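Local coordinates for Afp3 (Serratia entomophila, PDB 6RBN), which probably forms, in many copies, the helical sheath around the inner tube of the anti-feeding prophage, a contractile injection system, at residues 187-192 against 206-211. Residues are numbered along the deposited sequence; the frame is centred on the assembly and turned at random.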
ATOM      1  N   ALA D 187      59.574 -27.210 -35.718  1.00 79.45           N
ATOM      2  CA  ALA D 187      60.759 -27.689 -36.406  1.00 79.45           C
ATOM      3  C   ALA D 187      60.659 -27.402 -37.899  1.00 79.45           C
ATOM      4  O   ALA D 187      59.628 -26.962 -38.410  1.00 79.45           O
ATOM      5  CB  ALA D 187      60.954 -29.184 -36.158  1.00 79.45           C
ATOM      6  N   ASP D 188      61.757 -27.659 -38.602  1.00 86.14           N
ATOM      7  CA  ASP D 188      61.853 -27.385 -40.027  1.00 86.14           C
ATOM      8  C   ASP D 188      62.467 -28.581 -40.728  1.00 86.14           C
ATOM      9  O   ASP D 188      63.529 -29.061 -40.324  1.00 86.14           O
ATOM     10  CB  ASP D 188      62.700 -26.144 -40.287  1.00 86.14           C
ATOM     11  CG  ASP D 188      62.026 -24.886 -39.835  1.00 86.14           C
ATOM     12  OD1 ASP D 188      60.790 -24.795 -39.957  1.00 86.14           O
ATOM     13  OD2 ASP D 188      62.718 -23.995 -39.307  1.00 86.14           O
ATOM     14  N   SER D 189      61.807 -29.049 -41.777  1.00 88.75           N
ATOM     15  CA  SER D 189      62.346 -30.161 -42.535  1.00 88.75           C
ATOM     16  C   SER D 189      63.511 -29.689 -43.396  1.00 88.75           C
ATOM     17  O   SER D 189      63.663 -28.502 -43.692  1.00 88.75           O
ATOM     18  CB  SER D 189      61.262 -30.789 -43.405  1.00 88.75           C
ATOM     19  OG  SER D 189      61.782 -31.886 -44.127  1.00 88.75           O
ATOM     20  N   VAL D 190      64.346 -30.640 -43.790  1.00 91.98           N
ATOM     21  CA  VAL D 190      65.524 -30.352 -44.597  1.00 91.98           C
ATOM     22  C   VAL D 190      65.307 -30.743 -46.049  1.00 91.98           C
ATOM     23  O   VAL D 190      65.538 -29.944 -46.957  1.00 91.98           O
ATOM     24  CB  VAL D 190      66.757 -31.062 -44.001  1.00 91.98           C
ATOM     25  CG1 VAL D 190      67.997 -30.737 -44.810  1.00 91.98           C
ATOM     26  CG2 VAL D 190      66.924 -30.675 -42.551  1.00 91.98           C
ATOM     27  N   ASN D 191      64.857 -31.975 -46.287  1.00 93.44           N
ATOM     28  CA  ASN D 191      64.550 -32.417 -47.640  1.00 93.44           C
ATOM     29  C   ASN D 191      63.220 -33.163 -47.720  1.00 93.44           C
ATOM     30  O   ASN D 191      62.971 -33.861 -48.708  1.00 93.44           O
ATOM     31  CB  ASN D 191      65.692 -33.277 -48.201  1.00 93.44           C
ATOM     32  CG  ASN D 191      66.054 -34.449 -47.301  1.00 93.44           C
ATOM     33  OD1 ASN D 191      65.428 -34.683 -46.271  1.00 93.44           O
ATOM     34  ND2 ASN D 191      67.080 -35.193 -47.696  1.00 93.44           N
ATOM     35  N   GLY D 192      62.361 -33.035 -46.712  1.00 91.31           N
ATOM     36  CA  GLY D 192      61.037 -33.616 -46.795  1.00 91.31           C
ATOM     37  C   GLY D 192      60.740 -34.647 -45.731  1.00 91.31           C
ATOM     38  O   GLY D 192      59.907 -35.533 -45.938  1.00 91.31           O
ATOM     39  N   VAL D 206      56.338 -29.632 -37.956  1.00 77.67           N
ATOM     40  CA  VAL D 206      57.420 -29.434 -38.914  1.00 77.67           C
ATOM     41  C   VAL D 206      56.873 -28.613 -40.074  1.00 77.67           C
ATOM     42  O   VAL D 206      55.685 -28.687 -40.384  1.00 77.67           O
ATOM     43  CB  VAL D 206      57.975 -30.806 -39.356  1.00 77.67           C
ATOM     44  CG1 VAL D 206      59.166 -30.686 -40.290  1.00 77.67           C
ATOM     45  CG2 VAL D 206      58.333 -31.642 -38.141  1.00 77.67           C
ATOM     46  N   TYR D 207      57.714 -27.772 -40.683  1.00 75.72           N
ATOM     47  CA  TYR D 207      57.325 -26.952 -41.832  1.00 75.72           C
ATOM     48  C   TYR D 207      58.449 -27.009 -42.856  1.00 75.72           C
ATOM     49  O   TYR D 207      59.556 -26.535 -42.588  1.00 75.72           O
ATOM     50  CB  TYR D 207      57.032 -25.514 -41.409  1.00 75.72           C
ATOM     51  CG  TYR D 207      55.770 -25.386 -40.595  1.00 75.72           C
ATOM     52  CD1 TYR D 207      54.534 -25.243 -41.211  1.00 75.72           C
ATOM     53  CD2 TYR D 207      55.803 -25.449 -39.210  1.00 75.72           C
ATOM     54  CE1 TYR D 207      53.377 -25.137 -40.470  1.00 75.72           C
ATOM     55  CE2 TYR D 207      54.650 -25.353 -38.463  1.00 75.72           C
ATOM     56  CZ  TYR D 207      53.439 -25.200 -39.099  1.00 75.72           C
ATOM     57  OH  TYR D 207      52.290 -25.097 -38.357  1.00 75.72           O
ATOM     58  N   TYR D 208      58.172 -27.582 -44.030  1.00 84.16           N
ATOM     59  CA  TYR D 208      59.255 -27.973 -44.928  1.00 84.16           C
ATOM     60  C   TYR D 208      59.940 -26.857 -45.725  1.00 84.16           C
ATOM     61  O   TYR D 208      61.160 -26.716 -45.570  1.00 84.16           O
ATOM     62  CB  TYR D 208      58.779 -29.088 -45.871  1.00 84.16           C
ATOM     63  CG  TYR D 208      59.693 -29.329 -47.052  1.00 84.16           C
ATOM     64  CD1 TYR D 208      60.959 -29.865 -46.890  1.00 84.16           C
ATOM     65  CD2 TYR D 208      59.266 -29.044 -48.339  1.00 84.16           C
ATOM     66  CE1 TYR D 208      61.785 -30.073 -47.973  1.00 84.16           C
ATOM     67  CE2 TYR D 208      60.082 -29.261 -49.426  1.00 84.16           C
ATOM     68  CZ  TYR D 208      61.339 -29.780 -49.239  1.00 84.16           C
ATOM     69  OH  TYR D 208      62.155 -30.000 -50.323  1.00 84.16           O
ATOM     70  N   PRO D 209      59.274 -26.067 -46.583  1.00 81.57           N
ATOM     71  CA  PRO D 209      60.046 -25.298 -47.571  1.00 81.57           C
ATOM     72  C   PRO D 209      60.724 -24.080 -46.961  1.00 81.57           C
ATOM     73  O   PRO D 209      60.112 -23.306 -46.224  1.00 81.57           O
ATOM     74  CB  PRO D 209      58.986 -24.867 -48.594  1.00 81.57           C
ATOM     75  CG  PRO D 209      57.775 -25.667 -48.280  1.00 81.57           C
ATOM     76  CD  PRO D 209      57.835 -25.828 -46.801  1.00 81.57           C
ATOM     77  N   ASN D 210      62.014 -23.937 -47.257  1.00 84.55           N
ATOM     78  CA  ASN D 210      62.716 -22.710 -46.919  1.00 84.55           C
ATOM     79  C   ASN D 210      62.171 -21.560 -47.752  1.00 84.55           C
ATOM     80  O   ASN D 210      61.808 -21.722 -48.919  1.00 84.55           O
ATOM     81  CB  ASN D 210      64.218 -22.850 -47.152  1.00 84.55           C
ATOM     82  CG  ASN D 210      64.896 -23.679 -46.090  1.00 84.55           C
ATOM     83  OD1 ASN D 210      64.601 -23.549 -44.905  1.00 84.55           O
ATOM     84  ND2 ASN D 210      65.822 -24.529 -46.506  1.00 84.55           N
ATOM     85  N   VAL D 211      62.108 -20.390 -47.135  1.00 86.01           N
ATOM     86  CA  VAL D 211      61.416 -19.245 -47.702  1.00 86.01           C
ATOM     87  C   VAL D 211      62.448 -18.166 -47.992  1.00 86.01           C
ATOM     88  O   VAL D 211      63.258 -17.829 -47.121  1.00 86.01           O
ATOM     89  CB  VAL D 211      60.322 -18.738 -46.749  1.00 86.01           C
ATOM     90  CG1 VAL D 211      59.568 -17.653 -47.389  1.00 86.01           C
ATOM     91  CG2 VAL D 211      59.380 -19.866 -46.374  1.00 86.01           C
TER
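Ser189 OG is held by two hydrogen bonds, both to its own chain just downstream: it accepts from Gly192 N, 2.9 Å from Ser189 OG, and bonds to the carbonyl O of Asp193. The first closes an ST motif that turns the chain as it leaves strand 185-188. Chi1 of -179° sets OG anti to the backbone N, which brings it to the N-H of Gly192. The ring of Tyr208 lies against this turn, with CG anti to its backbone N. Its CD1-CE1 side does the touching: Ser189 OG meets the ring edge near its plane, 3.5 Å from Tyr208 CD1, with Ser189 CB also at that edge, while Gly192 N approaches obliquely, 3.3 Å from Tyr208 CE1. Gly192 takes a positive phi, at which a side chain would press on the carbonyl O of Asn191.

Upstream, the ends of strands 185-188 and 204-207 run side by side as a loosely bonded parallel pair, within a chain of the myoviridae tail sheath family. Tyr207 N donates to Ala187 O at 3.1 Å, a bent bond whose donor stands 34° out of the carbonyl plane. One step on, Ser189 N reaches Tyr207 O only weakly, at 3.5 Å. Val206 spreads its two methyls along the neighbouring segment, CG2 by Ala187 CB at the strand end and CG1 against Ser189 just past it, 3.4 Å from Ser189 N. Ala187 also touches Tyr170 of helix 163-172. On the face away from Ala187 and Val206, Asp188 and Tyr207 pass each other at a slant, carboxylate and ring planes 67° apart, and both are tied outward: Asp188 OD1 hydrogen-bonds Ser271 OG, and Tyr207 OH hydrogen-bonds Tyr278 OH in helix 271-284.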